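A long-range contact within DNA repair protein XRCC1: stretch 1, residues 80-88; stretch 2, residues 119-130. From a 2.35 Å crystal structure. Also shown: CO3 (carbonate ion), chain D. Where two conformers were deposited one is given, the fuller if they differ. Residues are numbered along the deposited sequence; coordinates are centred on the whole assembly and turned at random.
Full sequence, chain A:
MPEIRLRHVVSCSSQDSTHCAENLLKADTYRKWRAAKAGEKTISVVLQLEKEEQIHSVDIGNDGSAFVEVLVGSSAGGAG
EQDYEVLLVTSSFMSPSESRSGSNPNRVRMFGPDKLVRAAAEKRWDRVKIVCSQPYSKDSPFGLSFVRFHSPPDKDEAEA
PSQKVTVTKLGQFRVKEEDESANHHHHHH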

ATOM      1  N   GLY A  80      11.796  10.293  25.089  1.00 19.37           N
ATOM      2  CA  GLY A  80      11.672  11.172  23.948  1.00 18.44           C
ATOM      3  C   GLY A  80      10.802  10.540  22.881  1.00 18.47           C
ATOM      4  O   GLY A  80      10.324   9.417  23.034  1.00 17.15           O
ATOM      5  N   GLU A  81      10.606  11.273  21.793  1.00 21.91           N
ATOM      6  CA  GLU A  81       9.764  10.826  20.697  1.00 18.59           C
ATOM      7  C   GLU A  81      10.193   9.463  20.158  1.00 19.13           C
ATOM      8  O   GLU A  81       9.360   8.597  19.895  1.00 17.88           O
ATOM      9  CB  GLU A  81       9.785  11.876  19.589  1.00 19.86           C
ATOM     10  CG  GLU A  81       8.937  13.090  19.919  1.00 27.11           C
ATOM     11  CD  GLU A  81       9.492  14.387  19.348  1.00 32.70           C
ATOM     12  OE1 GLU A  81      10.300  14.326  18.386  1.00 25.11           O
ATOM     13  OE2 GLU A  81       9.114  15.465  19.874  1.00 25.74           O
ATOM     14  N   GLN A  82      11.497   9.269  20.018  1.00 17.73           N
ATOM     15  CA  GLN A  82      12.014   8.042  19.421  1.00 22.87           C
ATOM     16  C   GLN A  82      11.879   6.830  20.328  1.00 19.78           C
ATOM     17  O   GLN A  82      11.925   5.701  19.860  1.00 22.90           O
ATOM     18  CB  GLN A  82      13.472   8.216  18.999  1.00 26.79           C
ATOM     19  CG  GLN A  82      13.698   9.309  17.974  1.00 30.55           C
ATOM     20  CD  GLN A  82      15.093   9.250  17.370  1.00 43.54           C
ATOM     21  OE1 GLN A  82      15.446   8.289  16.682  1.00 39.15           O
ATOM     22  NE2 GLN A  82      15.895  10.280  17.626  1.00 38.52           N
ATOM     23  N   ASP A  83      11.706   7.059  21.624  1.00 22.43           N
ATOM     24  CA  ASP A  83      11.589   5.959  22.575  1.00 17.50           C
ATOM     25  C   ASP A  83      10.172   5.382  22.598  1.00 21.02           C
ATOM     26  O   ASP A  83       9.910   4.406  23.288  1.00 23.30           O
ATOM     27  CB  ASP A  83      12.004   6.406  23.982  1.00 16.84           C
ATOM     28  CG  ASP A  83      13.437   6.902  24.046  1.00 24.45           C
ATOM     29  OD1 ASP A  83      14.340   6.180  23.570  1.00 29.94           O
ATOM     30  OD2 ASP A  83      13.667   8.016  24.578  1.00 31.47           O
ATOM     31  N   TYR A  84       9.247   5.988  21.862  1.00 19.08           N
ATOM     32  CA  TYR A  84       7.914   5.403  21.774  1.00 16.63           C
ATOM     33  C   TYR A  84       7.929   4.171  20.895  1.00 19.06           C
ATOM     34  O   TYR A  84       8.597   4.121  19.864  1.00 21.02           O
ATOM     35  CB  TYR A  84       6.870   6.410  21.282  1.00 17.38           C
ATOM     36  CG  TYR A  84       6.357   7.297  22.386  1.00 16.81           C
ATOM     37  CD1 TYR A  84       7.095   8.390  22.816  1.00 14.56           C
ATOM     38  CD2 TYR A  84       5.148   7.031  23.015  1.00 15.96           C
ATOM     39  CE1 TYR A  84       6.643   9.196  23.833  1.00 16.90           C
ATOM     40  CE2 TYR A  84       4.676   7.842  24.037  1.00 13.77           C
ATOM     41  CZ  TYR A  84       5.432   8.921  24.442  1.00 17.17           C
ATOM     42  OH  TYR A  84       4.992   9.737  25.460  1.00 19.99           O
ATOM     43  N   GLU A  85       7.186   3.169  21.328  1.00 22.28           N
ATOM     44  CA  GLU A  85       7.087   1.918  20.618  1.00 17.26           C
ATOM     45  C   GLU A  85       5.708   1.909  19.975  1.00 18.92           C
ATOM     46  O   GLU A  85       4.744   2.366  20.583  1.00 16.75           O
ATOM     47  CB  GLU A  85       7.226   0.775  21.624  1.00 20.43           C
ATOM     48  CG  GLU A  85       8.053  -0.390  21.130  1.00 30.83           C
ATOM     49  CD  GLU A  85       9.360   0.047  20.504  1.00 25.93           C
ATOM     50  OE1 GLU A  85      10.208   0.629  21.214  1.00 25.95           O
ATOM     51  OE2 GLU A  85       9.539  -0.201  19.293  1.00 28.60           O
ATOM     52  N   VAL A  86       5.602   1.415  18.744  1.00 20.34           N
ATOM     53  CA  VAL A  86       4.292   1.325  18.104  1.00 19.33           C
ATOM     54  C   VAL A  86       3.447   0.214  18.719  1.00 18.65           C
ATOM     55  O   VAL A  86       3.879  -0.932  18.834  1.00 22.98           O
ATOM     56  CB  VAL A  86       4.382   1.107  16.573  1.00 16.42           C
ATOM     57  CG1 VAL A  86       2.997   0.962  15.982  1.00 15.32           C
ATOM     58  CG2 VAL A  86       5.099   2.257  15.914  1.00 16.82           C
ATOM     59  N   LEU A  87       2.236   0.567  19.115  1.00 17.33           N
ATOM     60  CA  LEU A  87       1.280  -0.416  19.570  1.00 18.17           C
ATOM     61  C   LEU A  87       0.353  -0.772  18.412  1.00 22.09           C
ATOM     62  O   LEU A  87       0.266  -1.927  18.001  1.00 24.27           O
ATOM     63  CB  LEU A  87       0.477   0.126  20.750  1.00 12.87           C
ATOM     64  CG  LEU A  87      -0.460  -0.922  21.321  1.00 15.40           C
ATOM     65  CD1 LEU A  87       0.376  -2.031  21.917  1.00 17.57           C
ATOM     66  CD2 LEU A  87      -1.386  -0.310  22.347  1.00 19.14           C
ATOM     67  N   LEU A  88      -0.351   0.228  17.889  1.00 22.09           N
ATOM     68  CA  LEU A  88      -1.157   0.030  16.692  1.00 21.75           C
ATOM     69  C   LEU A  88      -0.539   0.798  15.543  0.97 19.55           C
ATOM     70  O   LEU A  88      -0.462   2.026  15.563  0.97 20.22           O
ATOM     71  CB  LEU A  88      -2.610   0.474  16.890  1.00 23.54           C
ATOM     72  CG  LEU A  88      -3.430   0.459  15.590  1.00 21.44           C
ATOM     73  CD1 LEU A  88      -3.532  -0.945  15.040  1.00 21.47           C
ATOM     74  CD2 LEU A  88      -4.802   1.045  15.788  1.00 23.80           C
ATOM     75  N   ALA A 119       4.994  -7.657  20.472  1.00 32.09           N
ATOM     76  CA  ALA A 119       6.060  -7.279  21.392  1.00 33.05           C
ATOM     77  C   ALA A 119       5.652  -6.094  22.264  1.00 34.26           C
ATOM     78  O   ALA A 119       5.990  -6.035  23.444  1.00 38.37           O
ATOM     79  CB  ALA A 119       7.334  -6.956  20.629  1.00 29.05           C
ATOM     80  N   ALA A 120       4.928  -5.151  21.673  1.00 33.61           N
ATOM     81  CA  ALA A 120       4.493  -3.963  22.391  1.00 25.84           C
ATOM     82  C   ALA A 120       3.260  -4.239  23.241  1.00 24.92           C
ATOM     83  O   ALA A 120       3.161  -3.775  24.373  1.00 27.41           O
ATOM     84  CB  ALA A 120       4.219  -2.819  21.416  1.00 24.28           C
ATOM     85  N   ALA A 121       2.309  -4.981  22.692  1.00 25.45           N
ATOM     86  CA  ALA A 121       1.080  -5.263  23.421  1.00 29.75           C
ATOM     87  C   ALA A 121       1.360  -6.133  24.645  1.00 32.14           C
ATOM     88  O   ALA A 121       0.540  -6.225  25.558  1.00 34.76           O
ATOM     89  CB  ALA A 121       0.063  -5.922  22.517  1.00 26.98           C
ATOM     90  N   GLU A 122       2.532  -6.757  24.660  1.00 31.00           N
ATOM     91  CA  GLU A 122       2.907  -7.670  25.729  1.00 37.79           C
ATOM     92  C   GLU A 122       3.384  -6.892  26.948  1.00 31.69           C
ATOM     93  O   GLU A 122       3.335  -7.392  28.068  1.00 36.05           O
ATOM     94  CB  GLU A 122       4.020  -8.615  25.257  1.00 33.08           C
ATOM     95  CG  GLU A 122       3.817 -10.070  25.659  1.00 50.93           C
ATOM     96  CD  GLU A 122       3.202 -10.916  24.543  1.00 59.95           C
ATOM     97  OE1 GLU A 122       2.082 -11.450  24.731  1.00 50.67           O
ATOM     98  OE2 GLU A 122       3.847 -11.044  23.476  1.00 49.87           O
ATOM     99  N   LYS A 123       3.848  -5.669  26.728  1.00 27.44           N
ATOM    100  CA  LYS A 123       4.431  -4.885  27.807  1.00 26.75           C
ATOM    101  C   LYS A 123       3.427  -3.956  28.470  1.00 26.64           C
ATOM    102  O   LYS A 123       2.258  -3.912  28.090  1.00 27.33           O
ATOM    103  CB  LYS A 123       5.625  -4.091  27.304  1.00 22.49           C
ATOM    104  CG  LYS A 123       6.770  -4.963  26.834  1.00 26.32           C
ATOM    105  CD  LYS A 123       8.020  -4.119  26.627  1.00 33.69           C
ATOM    106  CE  LYS A 123       9.245  -4.983  26.388  1.00 44.92           C
ATOM    107  NZ  LYS A 123      10.486  -4.262  26.789  1.00 45.73           N
ATOM    108  N   ARG A 124       3.886  -3.231  29.482  1.00 27.62           N
ATOM    109  CA  ARG A 124       3.039  -2.259  30.167  1.00 27.41           C
ATOM    110  C   ARG A 124       3.594  -0.864  29.935  1.00 22.73           C
ATOM    111  O   ARG A 124       4.801  -0.686  29.748  1.00 20.57           O
ATOM    112  CB  ARG A 124       2.955  -2.560  31.661  1.00 29.95           C
ATOM    113  CG  ARG A 124       2.468  -3.962  31.962  1.00 37.05           C
ATOM    114  CD  ARG A 124       2.467  -4.262  33.453  1.00 49.03           C
ATOM    115  NE  ARG A 124       1.844  -5.555  33.708  1.00 61.07           N
ATOM    116  CZ  ARG A 124       0.543  -5.728  33.922  1.00 62.94           C
ATOM    117  NH1 ARG A 124      -0.277  -4.684  33.926  1.00 57.81           N
ATOM    118  NH2 ARG A 124       0.064  -6.945  34.141  1.00 72.89           N
ATOM    119  N   TRP A 125       2.710   0.122  29.942  1.00 21.37           N
ATOM    120  CA  TRP A 125       3.072   1.449  29.485  1.00 19.57           C
ATOM    121  C   TRP A 125       2.324   2.490  30.280  1.00 21.44           C
ATOM    122  O   TRP A 125       1.194   2.254  30.693  1.00 25.68           O
ATOM    123  CB  TRP A 125       2.711   1.584  28.007  1.00 19.99           C
ATOM    124  CG  TRP A 125       3.237   0.463  27.157  1.00 19.12           C
ATOM    125  CD1 TRP A 125       2.558  -0.651  26.742  1.00 15.12           C
ATOM    126  CD2 TRP A 125       4.565   0.348  26.629  1.00 19.36           C
ATOM    127  NE1 TRP A 125       3.380  -1.440  25.982  1.00 15.61           N
ATOM    128  CE2 TRP A 125       4.609  -0.858  25.898  1.00 17.62           C
ATOM    129  CE3 TRP A 125       5.711   1.144  26.705  1.00 17.67           C
ATOM    130  CZ2 TRP A 125       5.765  -1.276  25.243  1.00 17.53           C
ATOM    131  CZ3 TRP A 125       6.854   0.726  26.052  1.00 17.00           C
ATOM    132  CH2 TRP A 125       6.873  -0.477  25.329  1.00 17.76           C
ATOM    133  N   ASP A 126       2.942   3.641  30.504  1.00 20.30           N
ATOM    134  CA  ASP A 126       2.226   4.742  31.145  1.00 22.09           C
ATOM    135  C   ASP A 126       2.183   5.978  30.255  1.00 21.01           C
ATOM    136  O   ASP A 126       1.780   7.054  30.690  1.00 20.11           O
ATOM    137  CB  ASP A 126       2.801   5.066  32.526  1.00 20.79           C
ATOM    138  CG  ASP A 126       4.223   5.583  32.468  1.00 20.45           C
ATOM    139  OD1 ASP A 126       4.836   5.572  31.384  1.00 24.34           O
ATOM    140  OD2 ASP A 126       4.731   5.999  33.525  1.00 22.98           O
ATOM    141  N   ARG A 127       2.606   5.809  29.006  1.00 18.07           N
ATOM    142  CA  ARG A 127       2.413   6.829  27.982  1.00 19.12           C
ATOM    143  C   ARG A 127       1.698   6.242  26.766  1.00 17.87           C
ATOM    144  O   ARG A 127       2.142   5.249  26.184  1.00 21.64           O
ATOM    145  CB  ARG A 127       3.747   7.445  27.568  1.00 20.27           C
ATOM    146  CG  ARG A 127       4.472   8.146  28.701  1.00 19.38           C
ATOM    147  CD  ARG A 127       3.716   9.376  29.166  1.00 17.33           C
ATOM    148  NE  ARG A 127       4.431  10.057  30.246  1.00 21.05           N
ATOM    149  CZ  ARG A 127       4.198   9.859  31.541  1.00 21.38           C
ATOM    150  NH1 ARG A 127       3.260   9.004  31.924  1.00 19.72           N
ATOM    151  NH2 ARG A 127       4.897  10.518  32.455  1.00 19.15           N
ATOM    152  N   VAL A 128       0.575   6.845  26.402  1.00 17.73           N
ATOM    153  CA  VAL A 128      -0.156   6.453  25.212  1.00 14.99           C
ATOM    154  C   VAL A 128      -0.283   7.650  24.260  1.00 19.43           C
ATOM    155  O   VAL A 128      -0.890   8.670  24.588  1.00 15.69           O
ATOM    156  CB  VAL A 128      -1.552   5.898  25.548  1.00 17.61           C
ATOM    157  CG1 VAL A 128      -2.137   5.198  24.336  1.00 19.89           C
ATOM    158  CG2 VAL A 128      -1.477   4.923  26.724  1.00 18.62           C
ATOM    159  N   LYS A 129       0.301   7.516  23.077  1.00 17.52           N
ATOM    160  CA  LYS A 129       0.257   8.570  22.083  1.00 16.91           C
ATOM    161  C   LYS A 129      -0.625   8.136  20.923  1.00 17.51           C
ATOM    162  O   LYS A 129      -0.358   7.118  20.271  1.00 17.42           O
ATOM    163  CB  LYS A 129       1.673   8.895  21.592  1.00 14.28           C
ATOM    164  CG  LYS A 129       1.724   9.925  20.487  1.00 14.99           C
ATOM    165  CD  LYS A 129       3.154  10.206  20.059  1.00 16.72           C
ATOM    166  CE  LYS A 129       3.946  10.860  21.169  1.00 16.68           C
ATOM    167  NZ  LYS A 129       5.193  11.480  20.650  1.00 19.29           N
ATOM    168  N   ILE A 130      -1.682   8.900  20.676  1.00 15.68           N
ATOM    169  CA  ILE A 130      -2.569   8.633  19.547  1.00 16.93           C
ATOM    170  C   ILE A 130      -2.340   9.696  18.468  1.00 18.82           C
ATOM    171  O   ILE A 130      -2.538  10.884  18.713  1.00 15.47           O
ATOM    172  CB  ILE A 130      -4.047   8.626  19.973  1.00 14.61           C
ATOM    173  CG1 ILE A 130      -4.303   7.535  21.015  1.00 18.32           C
ATOM    174  CG2 ILE A 130      -4.941   8.420  18.780  1.00 13.92           C
ATOM    175  CD1 ILE A 130      -4.056   7.973  22.443  1.00 19.35           C
TER
HETATM  176  C   CO3 D 190       4.286  13.498  18.160  1.00 20.80           C
HETATM  177  O1  CO3 D 190       3.310  13.620  19.011  1.00 24.13           O
HETATM  178  O2  CO3 D 190       5.476  13.193  18.591  1.00 21.95           O
HETATM  179  O   HOH W   1       6.906   9.568  18.946  1.00 15.10           O

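No direct hydrogen bond joins the two stretches; 444 Å² of surface, both sides summed, is buried by packing, with one cation-pi contact and one water bridge added. Tyr84 accounts for the largest share, 94 Å², followed by Lys129 with 68 Å² and Leu87 with 58 Å².

Tyr84 leaves the backbone sideways to stretch 2, but chi1 of -82° (m) and chi2 of 80° bring the end of its side chain nearer. Its ring then lies against the strand at Lys129 and Arg127. Tyr84 CE2 is 4.0 Å from Lys129 CB, and Tyr84 OH is 3.4 Å from Arg127 CB, a contact with carbon rather than a polar partner. The aromatic ring suits this buried place because its flat face offers both apolar surface and pi density to the lysine.

Lys129 uses both. Its CA-to-CB bond points toward stretch 1, and with chi1 and chi2 both t the chain runs out extended before chi3 turns to m (-66°). Lys129 CE stands 4.0 Å from the centroid of the Tyr84 ring, 9° off the ring normal, a CH-pi contact nearly over the centre. Lys129 NZ lies 4.4 Å from the same centroid, 21° off the normal, close enough for a cation-pi interaction. The ammonium also has polar partners: it donates to a water (Lys129 NZ to water O, 3.1 Å) that in turn donates to Glu81 O at 2.8 Å, linking the stretches, and to the carbonate, with Lys129 NZ 2.7 Å from CO3 O2, probably from the crystallisation liquor. A long aliphatic chain with a charged end thus serves a residue that is buried overall yet finds polar company for its nitrogen.

The second cluster forms where Leu87 meets the helix. Its CA-to-CB bond also points sideways, and chi1 t with chi2 p carries the tip closer: Leu87 CD1 is 4.0 Å from Ala120 CB and 3.9 Å from Ala121 CB. The backbones are close here, with Leu87 CA and Ala120 CA 5.6 Å apart, and the small side chain of Ala120 suits that spacing. Ala120 CB points toward stretch 1 and reaches Val86 O at 3.2 Å, a tight contact.

Between these clusters, Glu85 CB approaches Trp125 CH2 at 3.9 Å, while the end of the glutamate leads away. The indole is anchored within its own stretch: Trp125 NE1 donates to Ala120 O at 2.8 Å, with an N-H...O angle of 159°, tying the tryptophan to the helical segment that Leu87 packs against.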